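Local structure of Anapc5 protein (Xenopus laevis, 5BPZ) at residues A[63-68]-A[74-79]; A[39-44]-A[128-133]; A[93-98]-A[154-159]. The protein is a subunit of the anaphase-promoting complex (APC/C), a ubiquitin ligase of the cell cycle, in which it probably serves a structural role. All blocks are in the same frame, centred on the assembly; numbering follows the deposited sequence.

Interaction 1 of 3, residues A[63-68]-A[74-79]; sequences LPLLQG and SKLIKI
Leu65 CG is anti to its carbonyl carbon (chi1 -67°) and Leu76 CG is anti to its backbone N (chi1 176°); these settings bring their CD1 methyls together. The contact joins two consecutive helices of this all-helical domain, 52-67 and 73-83. They run in roughly opposite directions at this point, and the short connection between them makes a helical hairpin. The CB of Leu65 points at the second helix. That of Leu76 does not, but its CD1 swings back toward the partner. This one methyl lies 3.9 Å from Leu65 CD1 and 4.1 Å from Leu65 CD2, so it sits against the fork of the leucine. The two side chains cross at a slant. No hydrogen bond passes between the segments, and the contact is apolar and buried. Met71, in the connection, packs on Leu65, Leu76 and Ile79. On helix 32-46, Leu40 touches Leu65, and Tyr33 OH is hydrogen-bonded to Leu65 O. Gly68 is the first residue beyond the first helix, yet its N is still hydrogen-bonded to Pro64 O at 2.8 Å. Ile79, one turn after Leu76, brings its CD1 to 4.2 Å from Leu65 CD2.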
loop_
_atom_site.group_PDB
_atom_site.type_symbol
_atom_site.label_atom_id
_atom_site.label_comp_id
_atom_site.label_asym_id
_atom_site.label_seq_id
_atom_site.Cartn_x
_atom_site.Cartn_y
_atom_site.Cartn_z
ATOM N N LEU A 63 -11.901 -4.255 -2.161
ATOM C CA LEU A 63 -12.616 -3.138 -1.520
ATOM C C LEU A 63 -12.703 -3.189 0.035
ATOM O O LEU A 63 -12.427 -2.139 0.621
ATOM C CB LEU A 63 -14.014 -2.910 -2.126
ATOM C CG LEU A 63 -14.049 -2.398 -3.581
ATOM C CD1 LEU A 63 -15.446 -1.987 -3.978
ATOM C CD2 LEU A 63 -13.075 -1.229 -3.807
ATOM N N PRO A 64 -13.000 -4.330 0.737
ATOM C CA PRO A 64 -13.013 -4.302 2.221
ATOM C C PRO A 64 -11.702 -3.877 2.908
ATOM O O PRO A 64 -11.749 -3.450 4.055
ATOM C CB PRO A 64 -13.388 -5.741 2.596
ATOM C CG PRO A 64 -14.092 -6.273 1.397
ATOM C CD PRO A 64 -13.368 -5.674 0.244
ATOM N N LEU A 65 -10.548 -4.000 2.222
ATOM C CA LEU A 65 -9.234 -3.600 2.736
ATOM C C LEU A 65 -9.101 -2.068 2.816
ATOM O O LEU A 65 -8.386 -1.552 3.675
ATOM C CB LEU A 65 -8.100 -4.169 1.873
ATOM C CG LEU A 65 -7.905 -5.691 1.882
ATOM C CD1 LEU A 65 -6.807 -6.102 0.909
ATOM C CD2 LEU A 65 -7.583 -6.224 3.294
ATOM N N LEU A 66 -9.793 -1.360 1.912
ATOM C CA LEU A 66 -9.794 0.095 1.799
ATOM C C LEU A 66 -10.739 0.708 2.829
ATOM O O LEU A 66 -10.514 1.824 3.300
ATOM C CB LEU A 66 -10.259 0.480 0.382
ATOM C CG LEU A 66 -9.217 0.536 -0.745
ATOM C CD1 LEU A 66 -8.653 -0.843 -1.097
ATOM C CD2 LEU A 66 -9.839 1.096 -1.992
ATOM N N GLN A 67 -11.791 -0.037 3.177
ATOM C CA GLN A 67 -12.858 0.366 4.088
ATOM C C GLN A 67 -12.690 -0.119 5.540
ATOM O O GLN A 67 -13.225 0.506 6.455
ATOM C CB GLN A 67 -14.213 -0.104 3.522
ATOM C CG GLN A 67 -14.542 0.490 2.150
ATOM C CD GLN A 67 -15.725 -0.175 1.494
ATOM O OE1 GLN A 67 -15.576 -1.058 0.640
ATOM N NE2 GLN A 67 -16.928 0.254 1.854
ATOM N N GLY A 68 -11.977 -1.223 5.728
ATOM C CA GLY A 68 -11.797 -1.855 7.031
ATOM C C GLY A 68 -10.785 -1.222 7.967
ATOM O O GLY A 68 -10.163 -0.208 7.630
ATOM N N SER A 74 1.685 -8.883 8.142
ATOM C CA SER A 74 1.593 -10.345 8.085
ATOM C C SER A 74 0.197 -10.795 7.653
ATOM O O SER A 74 0.085 -11.622 6.745
ATOM C CB SER A 74 1.954 -10.946 9.439
ATOM O OG SER A 74 2.130 -12.349 9.337
ATOM N N LYS A 75 -0.858 -10.197 8.248
ATOM C CA LYS A 75 -2.248 -10.508 7.912
ATOM C C LYS A 75 -2.607 -10.025 6.517
ATOM O O LYS A 75 -3.250 -10.758 5.765
ATOM C CB LYS A 75 -3.226 -9.953 8.952
ATOM C CG LYS A 75 -4.552 -10.710 8.951
ATOM C CD LYS A 75 -5.523 -10.162 9.983
ATOM C CE LYS A 75 -6.957 -10.293 9.542
ATOM N NZ LYS A 75 -7.829 -9.299 10.227
ATOM N N LEU A 76 -2.181 -8.804 6.164
ATOM C CA LEU A 76 -2.438 -8.236 4.846
ATOM C C LEU A 76 -1.834 -9.099 3.746
ATOM O O LEU A 76 -2.534 -9.407 2.789
ATOM C CB LEU A 76 -1.925 -6.793 4.748
ATOM C CG LEU A 76 -2.062 -6.120 3.380
ATOM C CD1 LEU A 76 -3.538 -6.008 2.951
ATOM C CD2 LEU A 76 -1.415 -4.764 3.388
ATOM N N ILE A 77 -0.573 -9.535 3.905
ATOM C CA ILE A 77 0.110 -10.395 2.919
ATOM C C ILE A 77 -0.612 -11.739 2.780
ATOM O O ILE A 77 -0.737 -12.241 1.664
ATOM C CB ILE A 77 1.645 -10.531 3.235
ATOM C CG1 ILE A 77 2.379 -9.143 3.224
ATOM C CG2 ILE A 77 2.359 -11.559 2.327
ATOM C CD1 ILE A 77 2.161 -8.211 1.971
ATOM N N LYS A 78 -1.106 -12.307 3.906
ATOM C CA LYS A 78 -1.840 -13.578 3.895
ATOM C C LYS A 78 -3.123 -13.449 3.070
ATOM O O LYS A 78 -3.380 -14.291 2.225
ATOM C CB LYS A 78 -2.123 -14.077 5.319
ATOM C CG LYS A 78 -0.914 -14.734 5.970
ATOM C CD LYS A 78 -1.188 -15.143 7.410
ATOM C CE LYS A 78 -0.133 -16.082 7.948
ATOM N NZ LYS A 78 1.153 -15.388 8.222
ATOM N N ILE A 79 -3.849 -12.338 3.232
ATOM C CA ILE A 79 -5.064 -12.039 2.464
ATOM C C ILE A 79 -4.745 -11.905 0.965
ATOM O O ILE A 79 -5.425 -12.523 0.146
ATOM C CB ILE A 79 -5.800 -10.794 3.036
ATOM C CG1 ILE A 79 -6.319 -11.081 4.463
ATOM C CG2 ILE A 79 -6.944 -10.365 2.108
ATOM C CD1 ILE A 79 -6.732 -9.885 5.268
#

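Interaction 2 of 3, residues A[39-44]-A[128-133]; sequences VLLSEM and SVVGLF
Leu41 and Val130 reach toward each other tip to tip, each with its CB directed at the opposite helix. Leu41 CD2 lies 4.0 Å from both CG1 and CG2 of Val130, so a single methyl rests against the fork of the valine. The other branch of Leu41 is shared. Its CD1 is 4.2 Å from Val130 CG1 and also touches the ring of Phe133, where the nearest atom is CD2 at 3.9 Å. Leu41 and Phe133 approach each other on a slant. Val130 and Phe133 are one helical turn apart; CD2 of Leu41 goes to Val130, while CD1 lies between Val130 and Phe133. Leu41 holds CG beside its backbone N and anti to its carbonyl carbon (chi1 -71°), which carries both methyls across to the second helix. Phe133 CG is anti to its backbone N (chi1 -174°), and CD2 of the ring lies beside Leu41 CD1. The contact joins helix 32-46 to the first turns of helix 129-142, far apart in the sequence of an all-helical domain. Helix 52-67 borders the same place, with Asn59 against Leu41. Phe133 is covered further by Lys34, Val37 and Leu38, so the ring lies along the earlier turns of helix 32-46. The closest backbone approach is between Leu41 and Val130, whose CA atoms are 8.2 Å apart. No hydrogen bond crosses, and the contact rests on apolar groups. Leu41 and Phe133 are buried, and Val130 is partly exposed. Within the second helix, Phe133 N is hydrogen-bonded to Val129 O at 3.0 Å.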
loop_
_atom_site.group_PDB
_atom_site.type_symbol
_atom_site.label_atom_id
_atom_site.label_comp_id
_atom_site.label_asym_id
_atom_site.label_seq_id
_atom_site.Cartn_x
_atom_site.Cartn_y
_atom_site.Cartn_z
ATOM N N VAL A 39 0.355 0.439 -2.003
ATOM C CA VAL A 39 1.367 -0.420 -2.650
ATOM C C VAL A 39 0.619 -1.571 -3.362
ATOM O O VAL A 39 0.909 -1.866 -4.522
ATOM C CB VAL A 39 2.409 -0.955 -1.620
ATOM C CG1 VAL A 39 3.221 -2.118 -2.188
ATOM C CG2 VAL A 39 3.334 0.162 -1.130
ATOM N N LEU A 40 -0.353 -2.192 -2.666
ATOM C CA LEU A 40 -1.164 -3.256 -3.234
ATOM C C LEU A 40 -1.960 -2.767 -4.455
ATOM O O LEU A 40 -1.964 -3.446 -5.485
ATOM C CB LEU A 40 -2.080 -3.877 -2.175
ATOM C CG LEU A 40 -3.185 -4.813 -2.667
ATOM C CD1 LEU A 40 -2.612 -6.071 -3.307
ATOM C CD2 LEU A 40 -4.114 -5.165 -1.547
ATOM N N LEU A 41 -2.591 -1.586 -4.351
ATOM C CA LEU A 41 -3.352 -1.025 -5.467
ATOM C C LEU A 41 -2.436 -0.741 -6.648
ATOM O O LEU A 41 -2.775 -1.089 -7.777
ATOM C CB LEU A 41 -4.132 0.231 -5.051
ATOM C CG LEU A 41 -5.336 -0.009 -4.133
ATOM C CD1 LEU A 41 -5.786 1.309 -3.477
ATOM C CD2 LEU A 41 -6.490 -0.668 -4.889
ATOM N N SER A 42 -1.237 -0.215 -6.376
ATOM C CA SER A 42 -0.237 0.065 -7.408
ATOM C C SER A 42 0.223 -1.228 -8.109
ATOM O O SER A 42 0.212 -1.291 -9.343
ATOM C CB SER A 42 0.949 0.804 -6.809
ATOM O OG SER A 42 1.924 1.086 -7.796
ATOM N N GLU A 43 0.595 -2.260 -7.312
ATOM C CA GLU A 43 1.044 -3.558 -7.809
ATOM C C GLU A 43 -0.038 -4.295 -8.579
ATOM O O GLU A 43 0.273 -5.004 -9.539
ATOM C CB GLU A 43 1.620 -4.428 -6.679
ATOM C CG GLU A 43 2.956 -3.919 -6.139
ATOM C CD GLU A 43 4.011 -3.601 -7.183
ATOM O OE1 GLU A 43 4.307 -4.487 -8.020
ATOM O OE2 GLU A 43 4.510 -2.452 -7.191
ATOM N N MET A 44 -1.304 -4.103 -8.192
ATOM C CA MET A 44 -2.425 -4.728 -8.888
ATOM C C MET A 44 -2.586 -4.148 -10.296
ATOM O O MET A 44 -2.804 -4.908 -11.233
ATOM C CB MET A 44 -3.725 -4.573 -8.093
ATOM C CG MET A 44 -3.917 -5.653 -7.063
ATOM S SD MET A 44 -5.216 -5.226 -5.874
ATOM C CE MET A 44 -6.676 -5.682 -6.846
ATOM N N SER A 128 -15.164 6.460 -7.664
ATOM C CA SER A 128 -14.786 5.104 -7.236
ATOM C C SER A 128 -14.316 5.041 -5.795
ATOM O O SER A 128 -13.826 6.035 -5.268
ATOM C CB SER A 128 -13.683 4.558 -8.138
ATOM O OG SER A 128 -14.179 4.306 -9.441
ATOM N N VAL A 129 -14.443 3.860 -5.168
ATOM C CA VAL A 129 -13.980 3.618 -3.799
ATOM C C VAL A 129 -12.438 3.714 -3.806
ATOM O O VAL A 129 -11.863 4.340 -2.908
ATOM C CB VAL A 129 -14.506 2.273 -3.219
ATOM C CG1 VAL A 129 -14.015 2.049 -1.791
ATOM C CG2 VAL A 129 -16.028 2.206 -3.269
ATOM N N VAL A 130 -11.789 3.153 -4.865
ATOM C CA VAL A 130 -10.332 3.187 -5.072
ATOM C C VAL A 130 -9.907 4.633 -5.332
ATOM O O VAL A 130 -8.981 5.114 -4.684
ATOM C CB VAL A 130 -9.852 2.208 -6.188
ATOM C CG1 VAL A 130 -8.376 2.417 -6.528
ATOM C CG2 VAL A 130 -10.105 0.758 -5.792
ATOM N N GLY A 131 -10.620 5.305 -6.236
ATOM C CA GLY A 131 -10.401 6.700 -6.606
ATOM C C GLY A 131 -10.473 7.648 -5.430
ATOM O O GLY A 131 -9.579 8.477 -5.256
ATOM N N LEU A 132 -11.512 7.496 -4.589
ATOM C CA LEU A 132 -11.700 8.298 -3.379
ATOM C C LEU A 132 -10.627 7.984 -2.349
ATOM O O LEU A 132 -10.143 8.903 -1.685
ATOM C CB LEU A 132 -13.103 8.125 -2.780
ATOM C CG LEU A 132 -14.214 8.894 -3.482
ATOM C CD1 LEU A 132 -15.556 8.222 -3.277
ATOM C CD2 LEU A 132 -14.257 10.355 -3.031
ATOM N N PHE A 133 -10.214 6.704 -2.258
ATOM C CA PHE A 133 -9.155 6.252 -1.354
ATOM C C PHE A 133 -7.800 6.845 -1.762
ATOM O O PHE A 133 -7.059 7.304 -0.895
ATOM C CB PHE A 133 -9.090 4.711 -1.285
ATOM C CG PHE A 133 -8.111 4.165 -0.266
ATOM C CD1 PHE A 133 -8.462 4.062 1.075
ATOM C CD2 PHE A 133 -6.832 3.771 -0.646
ATOM C CE1 PHE A 133 -7.550 3.580 2.020
ATOM C CE2 PHE A 133 -5.920 3.288 0.300
ATOM C CZ PHE A 133 -6.286 3.195 1.624
#

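Interaction 3 of 3, residues A[93-98]-A[154-159]; sequences IRIKLM and TSLQQY. With EDO (1,2-ethanediol), chain B.
Tyr159 O accepts a hydrogen bond of 2.7 Å from O1 of a bound 1,2-ethanediol, which probably came from the crystallisation liquor. The diol is also hydrogen-bonded to Leu73 N, so it bridges helices 146-164 and 73-83. The protein contact beside it packs helix 85-99 against helix 146-164, the last helix of this all-helical domain. Diol O1 lies over one face of the Tyr159 ring, 3.2 Å above the plane and displaced toward the rim.

Leu156 carries the apolar contact. Its CG is anti to the backbone N (chi1 177°), and its two methyls go to different partners. CD1 meets Ile95 CG2 at 4.2 Å. CD2 meets the terminal methyl of Met98. The Met98 and Leu156 side chains cross at about a right angle. Met98 has an unusual first torsion, and its CB does not point at the last helix. A bend at chi3 (88°) turns CE inward to reach the leucine. Ile95, Met98 and Leu156 are all buried. Met106 and Phe109 of helix 103-114 touch Met98 as well.

No hydrogen bond joins the two segments directly, but a polar link lies close by: Gln157 NE2 is hydrogen-bonded to Ala99 O at the end of helix 85-99. The apolar packing is tight at one point: Met98 CE is 3.5 Å from Leu156 CD2, closer than usual for two carbons.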
loop_
_atom_site.group_PDB
_atom_site.type_symbol
_atom_site.label_atom_id
_atom_site.label_comp_id
_atom_site.label_asym_id
_atom_site.label_seq_id
_atom_site.Cartn_x
_atom_site.Cartn_y
_atom_site.Cartn_z
ATOM N N ILE A 93 7.925 -7.085 -0.809
ATOM C CA ILE A 93 9.280 -6.616 -1.136
ATOM C C ILE A 93 9.307 -5.096 -1.376
ATOM O O ILE A 93 10.317 -4.464 -1.074
ATOM C CB ILE A 93 9.942 -7.430 -2.312
ATOM C CG1 ILE A 93 9.900 -8.972 -2.086
ATOM C CG2 ILE A 93 11.372 -6.960 -2.635
ATOM C CD1 ILE A 93 10.772 -9.569 -0.940
ATOM N N ARG A 94 8.222 -4.513 -1.913
ATOM C CA ARG A 94 8.168 -3.063 -2.145
ATOM C C ARG A 94 8.201 -2.306 -0.806
ATOM O O ARG A 94 8.895 -1.295 -0.700
ATOM C CB ARG A 94 6.939 -2.667 -2.980
ATOM C CG ARG A 94 6.794 -1.163 -3.190
ATOM C CD ARG A 94 7.133 -0.736 -4.601
ATOM N NE ARG A 94 5.935 -0.704 -5.431
ATOM C CZ ARG A 94 5.459 0.385 -6.025
ATOM N NH1 ARG A 94 6.104 1.541 -5.925
ATOM N NH2 ARG A 94 4.351 0.321 -6.745
ATOM N N ILE A 95 7.444 -2.793 0.197
ATOM C CA ILE A 95 7.411 -2.211 1.541
ATOM C C ILE A 95 8.776 -2.427 2.186
ATOM O O ILE A 95 9.355 -1.469 2.690
ATOM C CB ILE A 95 6.217 -2.749 2.384
ATOM C CG1 ILE A 95 4.888 -2.232 1.796
ATOM C CG2 ILE A 95 6.346 -2.360 3.878
ATOM C CD1 ILE A 95 3.779 -3.271 1.854
ATOM N N LYS A 96 9.325 -3.656 2.068
ATOM C CA LYS A 96 10.664 -4.039 2.541
ATOM C C LYS A 96 11.741 -3.042 2.064
ATOM O O LYS A 96 12.533 -2.583 2.881
ATOM C CB LYS A 96 11.013 -5.459 2.041
ATOM C CG LYS A 96 12.384 -5.985 2.496
ATOM C CD LYS A 96 12.842 -7.126 1.609
ATOM C CE LYS A 96 13.213 -8.368 2.381
ATOM N NZ LYS A 96 14.478 -8.198 3.141
ATOM N N LEU A 97 11.749 -2.706 0.750
ATOM C CA LEU A 97 12.715 -1.781 0.148
ATOM C C LEU A 97 12.510 -0.348 0.610
ATOM O O LEU A 97 13.486 0.379 0.777
ATOM C CB LEU A 97 12.702 -1.871 -1.389
ATOM C CG LEU A 97 13.188 -3.197 -1.983
ATOM C CD1 LEU A 97 12.665 -3.387 -3.390
ATOM C CD2 LEU A 97 14.706 -3.325 -1.927
ATOM N N MET A 98 11.247 0.055 0.820
ATOM C CA MET A 98 10.897 1.380 1.325
ATOM C C MET A 98 11.393 1.526 2.771
ATOM O O MET A 98 12.014 2.533 3.103
ATOM C CB MET A 98 9.384 1.579 1.259
ATOM C CG MET A 98 8.981 2.733 0.409
ATOM S SD MET A 98 7.232 2.666 0.014
ATOM C CE MET A 98 6.589 3.503 1.352
ATOM N N THR A 154 9.064 6.314 10.174
ATOM C CA THR A 154 9.597 5.470 11.255
ATOM C C THR A 154 8.568 4.387 11.612
ATOM O O THR A 154 8.938 3.219 11.748
ATOM C CB THR A 154 10.119 6.286 12.460
ATOM O OG1 THR A 154 9.034 6.908 13.149
ATOM C CG2 THR A 154 11.188 7.319 12.071
ATOM N N SER A 155 7.269 4.769 11.671
ATOM C CA SER A 155 6.138 3.860 11.918
ATOM C C SER A 155 6.106 2.758 10.864
ATOM O O SER A 155 5.794 1.613 11.190
ATOM C CB SER A 155 4.813 4.617 11.886
ATOM O OG SER A 155 4.708 5.503 12.987
ATOM N N LEU A 156 6.432 3.116 9.602
ATOM C CA LEU A 156 6.470 2.203 8.466
ATOM C C LEU A 156 7.601 1.195 8.618
ATOM O O LEU A 156 7.405 0.009 8.333
ATOM C CB LEU A 156 6.585 2.980 7.147
ATOM C CG LEU A 156 6.716 2.150 5.866
ATOM C CD1 LEU A 156 5.409 1.448 5.510
ATOM C CD2 LEU A 156 7.197 3.006 4.738
ATOM N N GLN A 157 8.780 1.670 9.043
ATOM C CA GLN A 157 9.941 0.817 9.293
ATOM C C GLN A 157 9.623 -0.195 10.397
ATOM O O GLN A 157 9.902 -1.370 10.209
ATOM C CB GLN A 157 11.160 1.650 9.661
ATOM C CG GLN A 157 11.732 2.433 8.487
ATOM C CD GLN A 157 12.922 3.235 8.929
ATOM O OE1 GLN A 157 12.838 4.057 9.845
ATOM N NE2 GLN A 157 14.058 3.009 8.290
ATOM N N GLN A 158 8.976 0.246 11.507
ATOM C CA GLN A 158 8.562 -0.614 12.632
ATOM C C GLN A 158 7.493 -1.617 12.188
ATOM O O GLN A 158 7.496 -2.755 12.651
ATOM C CB GLN A 158 8.012 0.222 13.801
ATOM C CG GLN A 158 9.052 1.038 14.556
ATOM C CD GLN A 158 8.421 1.962 15.577
ATOM O OE1 GLN A 158 7.617 2.851 15.254
ATOM N NE2 GLN A 158 8.809 1.804 16.834
ATOM N N TYR A 159 6.565 -1.179 11.319
ATOM C CA TYR A 159 5.487 -2.000 10.749
ATOM C C TYR A 159 6.100 -3.149 9.967
ATOM O O TYR A 159 5.704 -4.290 10.173
ATOM C CB TYR A 159 4.601 -1.140 9.827
ATOM C CG TYR A 159 3.366 -1.826 9.274
ATOM C CD1 TYR A 159 2.286 -2.130 10.100
ATOM C CD2 TYR A 159 3.218 -2.040 7.903
ATOM C CE1 TYR A 159 1.124 -2.701 9.588
ATOM C CE2 TYR A 159 2.043 -2.580 7.375
ATOM C CZ TYR A 159 1.006 -2.924 8.226
ATOM O OH TYR A 159 -0.145 -3.480 7.733
HETATM C C1 EDO B . 3.408 -6.317 11.319
HETATM O O1 EDO B . 3.180 -5.226 10.465
HETATM C C2 EDO B . 3.338 -7.651 10.582
HETATM O O2 EDO B . 3.432 -8.705 11.499
#

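The three contacts draw on six of the seven helices of the domain. Along the chain, interaction 1 is nested inside the loop closed by interaction 2, and interaction 1 closes before interaction 3 opens. Interactions 2 and 3 have alternating segments and lie on opposite sides of the chain centre, with centres about 19 Å apart. They still touch, through a salt bridge of 2.8 Å between Glu43 OE2 and Arg94 NH2. Interactions 1 and 2 are about 12 Å apart, centre to centre, and meet where Leu66 CD2 lies 3.8 Å from Val130 CA. Interactions 1 and 3 do not touch. Interactions 2 and 3 join helices far apart in sequence, while interaction 1 joins neighbours in the chain.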